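Side-chain contacts in odorant-binding protein 47 (Anopheles gambiae, PDB 3PM2), which binds hydrophobic odorants such as menthol, decanal and indole and is thought to carry them through the aqueous fluid around olfactory dendrites: residues 59-64 / 135-140; 64-69 / 78-83; 97-102 / 143-148. One frame throughout, in Å; residues are numbered along the deposited sequence.

Contact 1 of 3, residues 59-64 / 135-140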
loop_
_atom_site.group_PDB
_atom_site.type_symbol
_atom_site.label_atom_id
_atom_site.label_comp_id
_atom_site.label_asym_id
_atom_site.label_seq_id
_atom_site.Cartn_x
_atom_site.Cartn_y
_atom_site.Cartn_z
ATOM N N CYS A 59 0.436 -9.802 -4.987
ATOM C CA CYS A 59 1.656 -10.222 -5.685
ATOM C C CYS A 59 2.894 -9.924 -4.803
ATOM O O CYS A 59 3.756 -10.800 -4.632
ATOM C CB CYS A 59 1.744 -9.529 -7.047
ATOM S SG CYS A 59 3.270 -9.869 -7.966
ATOM N N VAL A 60 2.960 -8.687 -4.224
ATOM C CA VAL A 60 4.035 -8.239 -3.352
ATOM C C VAL A 60 4.076 -9.140 -2.117
ATOM O O VAL A 60 5.148 -9.588 -1.718
ATOM C CB VAL A 60 3.878 -6.746 -2.954
ATOM C CG1 VAL A 60 4.824 -6.383 -1.814
ATOM C CG2 VAL A 60 4.110 -5.813 -4.149
ATOM N N MET A 61 2.925 -9.404 -1.530
ATOM C CA MET A 61 2.839 -10.242 -0.316
ATOM C C MET A 61 3.248 -11.675 -0.599
ATOM O O MET A 61 3.995 -12.257 0.183
ATOM C CB MET A 61 1.461 -10.136 0.329
ATOM C CG MET A 61 1.148 -8.735 0.862
ATOM S SD MET A 61 2.185 -8.278 2.254
ATOM C CE MET A 61 1.277 -6.861 2.902
ATOM N N ASN A 62 2.864 -12.195 -1.777
ATOM C CA ASN A 62 3.278 -13.539 -2.213
ATOM C C ASN A 62 4.788 -13.576 -2.484
ATOM O O ASN A 62 5.430 -14.596 -2.185
ATOM C CB ASN A 62 2.474 -14.013 -3.443
ATOM C CG ASN A 62 1.092 -14.564 -3.113
ATOM O OD1 ASN A 62 0.854 -15.150 -2.047
ATOM N ND2 ASN A 62 0.167 -14.471 -4.057
ATOM N N SER A 63 5.379 -12.462 -2.994
ATOM C CA SER A 63 6.824 -12.454 -3.274
ATOM C C SER A 63 7.654 -12.604 -1.993
ATOM O O SER A 63 8.786 -13.054 -2.060
ATOM C CB SER A 63 7.243 -11.205 -4.054
ATOM O OG SER A 63 7.429 -10.079 -3.210
ATOM N N THR A 64 7.076 -12.235 -0.837
ATOM C CA THR A 64 7.731 -12.288 0.480
ATOM C C THR A 64 7.145 -13.356 1.405
ATOM O O THR A 64 7.442 -13.334 2.601
ATOM C CB THR A 64 7.647 -10.907 1.137
ATOM O OG1 THR A 64 6.302 -10.425 1.019
ATOM C CG2 THR A 64 8.606 -9.918 0.523
ATOM N N GLY A 135 -3.728 -5.607 -0.003
ATOM C CA GLY A 135 -3.829 -4.198 -0.368
ATOM C C GLY A 135 -4.216 -3.330 0.820
ATOM O O GLY A 135 -3.707 -2.218 0.964
ATOM N N THR A 136 -5.118 -3.826 1.677
ATOM C CA THR A 136 -5.543 -3.061 2.873
ATOM C C THR A 136 -4.307 -2.715 3.709
ATOM O O THR A 136 -4.110 -1.552 4.055
ATOM C CB THR A 136 -6.557 -3.869 3.681
ATOM O OG1 THR A 136 -7.662 -4.181 2.820
ATOM C CG2 THR A 136 -7.044 -3.124 4.908
ATOM N N ILE A 137 -3.457 -3.716 3.981
ATOM C CA ILE A 137 -2.248 -3.523 4.789
ATOM C C ILE A 137 -1.222 -2.671 4.086
ATOM O O ILE A 137 -0.727 -1.674 4.661
ATOM C CB ILE A 137 -1.655 -4.887 5.285
ATOM C CG1 ILE A 137 -2.678 -5.684 6.168
ATOM C CG2 ILE A 137 -0.318 -4.692 6.046
ATOM C CD1 ILE A 137 -3.055 -5.008 7.533
ATOM N N LEU A 138 -0.877 -3.057 2.846
ATOM C CA LEU A 138 0.176 -2.391 2.098
ATOM C C LEU A 138 -0.118 -0.924 1.776
ATOM O O LEU A 138 0.777 -0.068 1.919
ATOM C CB LEU A 138 0.551 -3.203 0.831
ATOM C CG LEU A 138 1.824 -2.768 0.090
ATOM C CD1 LEU A 138 3.083 -2.941 0.976
ATOM C CD2 LEU A 138 1.986 -3.566 -1.230
ATOM N N ALA A 139 -1.364 -0.633 1.349
ATOM C CA ALA A 139 -1.804 0.728 1.047
ATOM C C ALA A 139 -1.659 1.607 2.279
ATOM O O ALA A 139 -1.076 2.688 2.196
ATOM C CB ALA A 139 -3.261 0.736 0.582
ATOM N N CYS A 140 -2.163 1.129 3.422
ATOM C CA CYS A 140 -2.114 1.814 4.703
ATOM C C CYS A 140 -0.654 2.026 5.140
ATOM O O CYS A 140 -0.302 3.122 5.587
ATOM C CB CYS A 140 -2.903 1.025 5.739
ATOM S SG CYS A 140 -2.837 1.720 7.399
#
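The methyl CD2 of Leu-138 is the bump that fits against Val-60, 4.0 Å from Val-60 CG1 and 4.1 Å from Val-60 CB, so it sits over the branch point of the valine, nearly as close to one methyl as to the other. The two side chains meet at about a right angle. Leu-138 CG stands anti to the backbone N (chi1 -169°), which extends the isobutyl group off helix 133-147 and brings CD2 to the valine. The second bump is the terminal methyl of Met-61. Its chain bends at chi2 (-67°), and CE lodges between Ile-137 CG2 (4.1 Å) and Leu-138 CB (4.3 Å), the methionine and isoleucine again crossing at about a right angle. Only the CG2 branch of Ile-137 takes part; the longer CG1 branch leads away. The axes of the short segments come no nearer than 10.7 Å and run 93° apart, and the gap is spanned by side chains alone. Other parts of the chain add to the apolar surroundings: Phe-30 and Leu-24 touch Val-60, Leu-77 touches both Met-61 and Ile-137, and Tyr-81 lies on Leu-138. Disulfides Cys-33–Cys-59 and Cys-103–Cys-140 tie the same two helices to helices 27-44 and 92-109. Crossed helices with an apolar centre and disulfide ties are characteristic of the PBP/GOBP fold of insect odorant-binding proteins.

Contact 2 of 3, residues 64-69 / 78-83. Unlike the reference sequence in segment 78-83: Asp-83 (reference Ala).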
loop_
_atom_site.group_PDB
_atom_site.type_symbol
_atom_site.label_atom_id
_atom_site.label_comp_id
_atom_site.label_asym_id
_atom_site.label_seq_id
_atom_site.Cartn_x
_atom_site.Cartn_y
_atom_site.Cartn_z
ATOM N N THR A 64 7.076 -12.235 -0.837
ATOM C CA THR A 64 7.731 -12.288 0.480
ATOM C C THR A 64 7.145 -13.356 1.405
ATOM O O THR A 64 7.442 -13.334 2.601
ATOM C CB THR A 64 7.647 -10.907 1.137
ATOM O OG1 THR A 64 6.302 -10.425 1.019
ATOM C CG2 THR A 64 8.606 -9.918 0.523
ATOM N N SER A 65 6.309 -14.282 0.864
ATOM C CA SER A 65 5.616 -15.374 1.597
ATOM C C SER A 65 4.824 -14.866 2.826
ATOM O O SER A 65 4.737 -15.548 3.859
ATOM C CB SER A 65 6.593 -16.489 1.983
ATOM O OG SER A 65 7.187 -17.070 0.833
ATOM N N LEU A 66 4.223 -13.673 2.702
ATOM C CA LEU A 66 3.484 -13.093 3.830
ATOM C C LEU A 66 2.015 -13.351 3.751
ATOM O O LEU A 66 1.330 -13.169 4.752
ATOM C CB LEU A 66 3.717 -11.579 3.928
ATOM C CG LEU A 66 5.157 -11.113 4.160
ATOM C CD1 LEU A 66 5.197 -9.618 4.253
ATOM C CD2 LEU A 66 5.718 -11.673 5.459
ATOM N N TYR A 67 1.519 -13.743 2.576
ATOM C CA TYR A 67 0.090 -13.961 2.373
ATOM C C TYR A 67 -0.286 -15.442 2.375
ATOM O O TYR A 67 0.376 -16.224 1.723
ATOM C CB TYR A 67 -0.393 -13.276 1.075
ATOM C CG TYR A 67 -1.831 -13.613 0.742
ATOM C CD1 TYR A 67 -2.880 -13.099 1.501
ATOM C CD2 TYR A 67 -2.138 -14.546 -0.250
ATOM C CE1 TYR A 67 -4.205 -13.472 1.248
ATOM C CE2 TYR A 67 -3.460 -14.902 -0.531
ATOM C CZ TYR A 67 -4.488 -14.368 0.226
ATOM O OH TYR A 67 -5.784 -14.746 -0.004
ATOM N N SER A 68 -1.408 -15.806 3.041
ATOM C CA SER A 68 -1.942 -17.175 3.026
ATOM C C SER A 68 -3.439 -17.190 3.302
ATOM O O SER A 68 -3.846 -16.779 4.380
ATOM C CB SER A 68 -1.205 -18.052 4.032
ATOM O OG SER A 68 -1.615 -19.401 3.869
ATOM N N ASN A 69 -4.262 -17.660 2.339
ATOM C CA ASN A 69 -5.717 -17.792 2.518
ATOM C C ASN A 69 -6.354 -16.698 3.393
ATOM O O ASN A 69 -6.849 -16.991 4.489
ATOM C CB ASN A 69 -6.057 -19.188 3.102
ATOM C CG ASN A 69 -5.853 -20.330 2.145
ATOM O OD1 ASN A 69 -6.267 -20.283 0.985
ATOM N ND2 ASN A 69 -5.208 -21.384 2.616
ATOM N N THR A 78 6.578 -7.538 10.127
ATOM C CA THR A 78 7.259 -6.615 11.051
ATOM C C THR A 78 8.766 -6.780 10.922
ATOM O O THR A 78 9.463 -5.782 10.850
ATOM C CB THR A 78 6.730 -6.808 12.481
ATOM O OG1 THR A 78 5.311 -6.617 12.458
ATOM C CG2 THR A 78 7.368 -5.849 13.505
ATOM N N LYS A 79 9.267 -8.039 10.893
ATOM C CA LYS A 79 10.687 -8.352 10.708
ATOM C C LYS A 79 11.253 -7.704 9.426
ATOM O O LYS A 79 12.326 -7.079 9.470
ATOM C CB LYS A 79 10.908 -9.874 10.699
ATOM C CG LYS A 79 12.370 -10.275 10.859
ATOM C CD LYS A 79 12.536 -11.765 11.143
ATOM C CE LYS A 79 13.977 -12.227 11.072
ATOM N NZ LYS A 79 14.208 -13.229 9.991
ATOM N N LEU A 80 10.512 -7.807 8.306
ATOM C CA LEU A 80 10.931 -7.209 7.029
ATOM C C LEU A 80 10.981 -5.697 7.075
ATOM O O LEU A 80 11.973 -5.123 6.634
ATOM C CB LEU A 80 10.076 -7.679 5.849
ATOM C CG LEU A 80 10.302 -9.107 5.395
ATOM C CD1 LEU A 80 9.270 -9.497 4.359
ATOM C CD2 LEU A 80 11.730 -9.311 4.863
ATOM N N TYR A 81 9.901 -5.037 7.585
ATOM C CA TYR A 81 9.918 -3.578 7.703
ATOM C C TYR A 81 11.040 -3.117 8.614
ATOM O O TYR A 81 11.820 -2.259 8.211
ATOM C CB TYR A 81 8.581 -3.056 8.221
ATOM C CG TYR A 81 7.601 -2.734 7.127
ATOM C CD1 TYR A 81 7.851 -1.712 6.218
ATOM C CD2 TYR A 81 6.392 -3.419 7.029
ATOM C CE1 TYR A 81 6.948 -1.423 5.195
ATOM C CE2 TYR A 81 5.492 -3.152 6.010
ATOM C CZ TYR A 81 5.761 -2.138 5.107
ATOM O OH TYR A 81 4.842 -1.893 4.115
ATOM N N LEU A 82 11.202 -3.767 9.800
ATOM C CA LEU A 82 12.282 -3.421 10.725
ATOM C C LEU A 82 13.666 -3.622 10.132
ATOM O O LEU A 82 14.571 -2.833 10.437
ATOM C CB LEU A 82 12.168 -4.111 12.096
ATOM C CG LEU A 82 11.062 -3.612 13.042
ATOM C CD1 LEU A 82 11.163 -4.323 14.382
ATOM C CD2 LEU A 82 11.141 -2.103 13.262
ATOM N N ASP A 83 13.841 -4.636 9.286
ATOM C CA ASP A 83 15.097 -4.816 8.563
ATOM C C ASP A 83 15.456 -3.594 7.752
ATOM O O ASP A 83 16.531 -3.148 7.816
ATOM C CB ASP A 83 15.133 -6.025 7.623
ATOM C CG ASP A 83 16.562 -6.261 6.953
ATOM O OD1 ASP A 83 17.530 -6.608 7.665
ATOM O OD2 ASP A 83 16.714 -6.158 5.708
#
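Leu-80 puts its methyl CD1 against the side of Thr-64, 3.9 Å from Thr-64 CB and equally 3.9 Å from Thr-64 CG2, so the threonine presents its carbon flank to the helix. The same CD1 also lies 4.1 Å from Leu-66 CD1, and one methyl thus serves both residues. Leu-80 CG is anti to the carbonyl carbon (chi1 -73°), and with chi2 extended at 172° the CD1 branch is carried outward to the turn; the leucine crosses both partners at a slant. The hydroxyl of Thr-64 points off to its own helix end instead, where OG1 is turned to the carbonyl oxygens of Val-60 and Met-61. The contact is small, 95 Å² summed over both sides, and Leu-66 is the buried member of the three. The turn itself is shaped by a Schellman motif that ends helix 55-63, with Ser-65 as its C-prime residue at positive phi (52°), Leu-66 N reaching Met-61 O and Ser-65 N reaching Asn-62 O. Leu-66, just past this helix end, also touches Met-61 and Leu-24. From here the chain enters strand 67-68, pairs antiparallel with strand 71-72, and returns as helix 74-85, so Leu-80 packs back on the turn between helix 55-63 and the hairpin.

Contact 3 of 3, residues 97-102 / 143-148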
loop_
_atom_site.group_PDB
_atom_site.type_symbol
_atom_site.label_atom_id
_atom_site.label_comp_id
_atom_site.label_asym_id
_atom_site.label_seq_id
_atom_site.Cartn_x
_atom_site.Cartn_y
_atom_site.Cartn_z
ATOM N N LEU A 97 6.693 0.590 13.841
ATOM C CA LEU A 97 5.903 -0.245 14.756
ATOM C C LEU A 97 4.475 0.314 14.957
ATOM O O LEU A 97 3.518 -0.447 14.872
ATOM C CB LEU A 97 6.620 -0.428 16.096
ATOM C CG LEU A 97 7.896 -1.271 16.063
ATOM C CD1 LEU A 97 8.718 -1.046 17.332
ATOM C CD2 LEU A 97 7.577 -2.767 15.924
ATOM N N ASP A 98 4.339 1.652 15.138
ATOM C CA ASP A 98 3.039 2.302 15.284
ATOM C C ASP A 98 2.203 2.144 14.004
ATOM O O ASP A 98 1.007 1.863 14.096
ATOM C CB ASP A 98 3.190 3.798 15.637
ATOM C CG ASP A 98 3.682 4.120 17.057
ATOM O OD1 ASP A 98 3.974 3.167 17.827
ATOM O OD2 ASP A 98 3.784 5.329 17.392
ATOM N N ALA A 99 2.840 2.309 12.821
ATOM C CA ALA A 99 2.161 2.185 11.523
ATOM C C ALA A 99 1.581 0.768 11.342
ATOM O O ALA A 99 0.420 0.645 10.975
ATOM C CB ALA A 99 3.128 2.505 10.401
ATOM N N ILE A 100 2.356 -0.274 11.690
ATOM C CA ILE A 100 1.915 -1.675 11.598
ATOM C C ILE A 100 0.720 -1.923 12.524
ATOM O O ILE A 100 -0.275 -2.512 12.097
ATOM C CB ILE A 100 3.083 -2.666 11.845
ATOM C CG1 ILE A 100 4.172 -2.550 10.763
ATOM C CG2 ILE A 100 2.556 -4.121 11.942
ATOM C CD1 ILE A 100 5.505 -3.211 11.135
ATOM N N ASP A 101 0.804 -1.437 13.764
ATOM C CA ASP A 101 -0.276 -1.602 14.738
ATOM C C ASP A 101 -1.571 -0.952 14.228
ATOM O O ASP A 101 -2.625 -1.581 14.260
ATOM C CB ASP A 101 0.131 -1.030 16.101
ATOM C CG ASP A 101 -0.690 -1.594 17.232
ATOM O OD1 ASP A 101 -0.734 -2.853 17.371
ATOM O OD2 ASP A 101 -1.305 -0.794 17.971
ATOM N N GLY A 102 -1.467 0.277 13.744
ATOM C CA GLY A 102 -2.622 1.023 13.246
ATOM C C GLY A 102 -3.261 0.413 12.016
ATOM O O GLY A 102 -4.489 0.447 11.886
ATOM N N MET A 143 1.048 4.834 2.917
ATOM C CA MET A 143 0.502 6.182 3.167
ATOM C C MET A 143 0.900 6.691 4.543
ATOM O O MET A 143 1.270 7.853 4.668
ATOM C CB MET A 143 -1.034 6.197 3.015
ATOM C CG MET A 143 -1.469 5.904 1.580
ATOM S SD MET A 143 -3.289 5.890 1.376
ATOM C CE MET A 143 -3.724 4.556 2.268
ATOM N N THR A 144 0.813 5.822 5.559
ATOM C CA THR A 144 1.149 6.202 6.942
ATOM C C THR A 144 2.640 6.537 7.085
ATOM O O THR A 144 2.964 7.549 7.718
ATOM C CB THR A 144 0.722 5.106 7.935
ATOM O OG1 THR A 144 -0.683 4.828 7.764
ATOM C CG2 THR A 144 1.032 5.487 9.390
ATOM N N LEU A 145 3.540 5.682 6.544
ATOM C CA LEU A 145 4.992 5.936 6.637
ATOM C C LEU A 145 5.378 7.280 6.033
ATOM O O LEU A 145 6.126 8.039 6.648
ATOM C CB LEU A 145 5.834 4.811 5.991
ATOM C CG LEU A 145 5.710 3.438 6.691
ATOM C CD1 LEU A 145 6.256 2.305 5.778
ATOM C CD2 LEU A 145 6.261 3.480 8.153
ATOM N N PHE A 146 4.845 7.580 4.846
ATOM C CA PHE A 146 5.104 8.832 4.138
ATOM C C PHE A 146 4.613 10.055 4.933
ATOM O O PHE A 146 5.351 11.035 5.040
ATOM C CB PHE A 146 4.467 8.788 2.731
ATOM C CG PHE A 146 4.890 9.903 1.799
ATOM C CD1 PHE A 146 6.150 9.895 1.199
ATOM C CD2 PHE A 146 4.013 10.931 1.476
ATOM C CE1 PHE A 146 6.511 10.882 0.275
ATOM C CE2 PHE A 146 4.392 11.943 0.579
ATOM C CZ PHE A 146 5.638 11.915 -0.012
ATOM N N ALA A 147 3.385 9.982 5.498
ATOM C CA ALA A 147 2.763 11.055 6.300
ATOM C C ALA A 147 3.484 11.317 7.631
ATOM O O ALA A 147 3.485 12.443 8.130
ATOM C CB ALA A 147 1.302 10.707 6.570
ATOM N N GLU A 148 4.108 10.282 8.200
ATOM C CA GLU A 148 4.807 10.378 9.482
ATOM C C GLU A 148 6.260 10.836 9.342
ATOM O O GLU A 148 6.953 11.041 10.343
ATOM C CB GLU A 148 4.750 9.038 10.226
ATOM C CG GLU A 148 3.371 8.635 10.711
ATOM C CD GLU A 148 2.767 9.488 11.799
ATOM O OE1 GLU A 148 3.469 10.362 12.351
ATOM O OE2 GLU A 148 1.570 9.287 12.088
HETATM O O HOH W 1 -1.079 3.114 10.780
#
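Helices 92-109 and 133-147 come close here, their CA atoms nearest at Ala-99 and Thr-144, 6.2 Å apart. The single methyl of Ala-99 is consistent with so close an approach: CB touches Thr-144 CG2 at 3.8 Å and Leu-145 CD2 at 4.0 Å. Thr-144 CG2 is the branch turned to the alanine, and it also lies 4.1 Å from Ala-99 CA, which shows how near it sits to the opposite backbone. With chi1 at -55°, CG2 stands anti to the backbone N while OG1 stays beside that N, so methyl and hydroxyl have separate tasks. The CA–CB bond of Leu-145 points neither to nor from the other helix, yet its CD2 methyl reaches Ala-99 CB. Around this centre, Met-141 also touches Ala-99, Thr-96 and Tyr-81 cover Leu-145, and Cys-103 lies on Thr-144.

The polar edge is served by a water, which donates to Ala-99 O at 2.9 Å and more weakly to Thr-144 OG1 at 3.5 Å. The main partner of that hydroxyl is Cys-140 O, one turn back in its own helix. The direct contact is therefore between carbon atoms, while polarity is met within the helix and through solvent. This chemistry implies a small, close apolar contact between the helices (103 Å² over both sides), with the water bridge at one margin adding a weak polar link.

Contacts 1 and 2 have centres about 9 Å apart and share Thr-64; contact 3 lies farther off, about 15 and 16 Å from their centres. Along the chain contact 2 is nested in the loop closed by contact 1, contact 3 opens after contact 2 closes, and the segments of contacts 1 and 3 alternate. Helix 133-147 serves both of these, meeting helix 55-63 in contact 1 and helix 92-109 in contact 3. Helix 74-85 of contact 2 packs on contact 3, Tyr-81 CE1 lying 3.8 Å from Leu-145 CD1. Together they link helices 55-63, 92-109 and 133-147, and the turn after 55-63 to helix 74-85, consistent with the compact helical core of an odorant-binding protein.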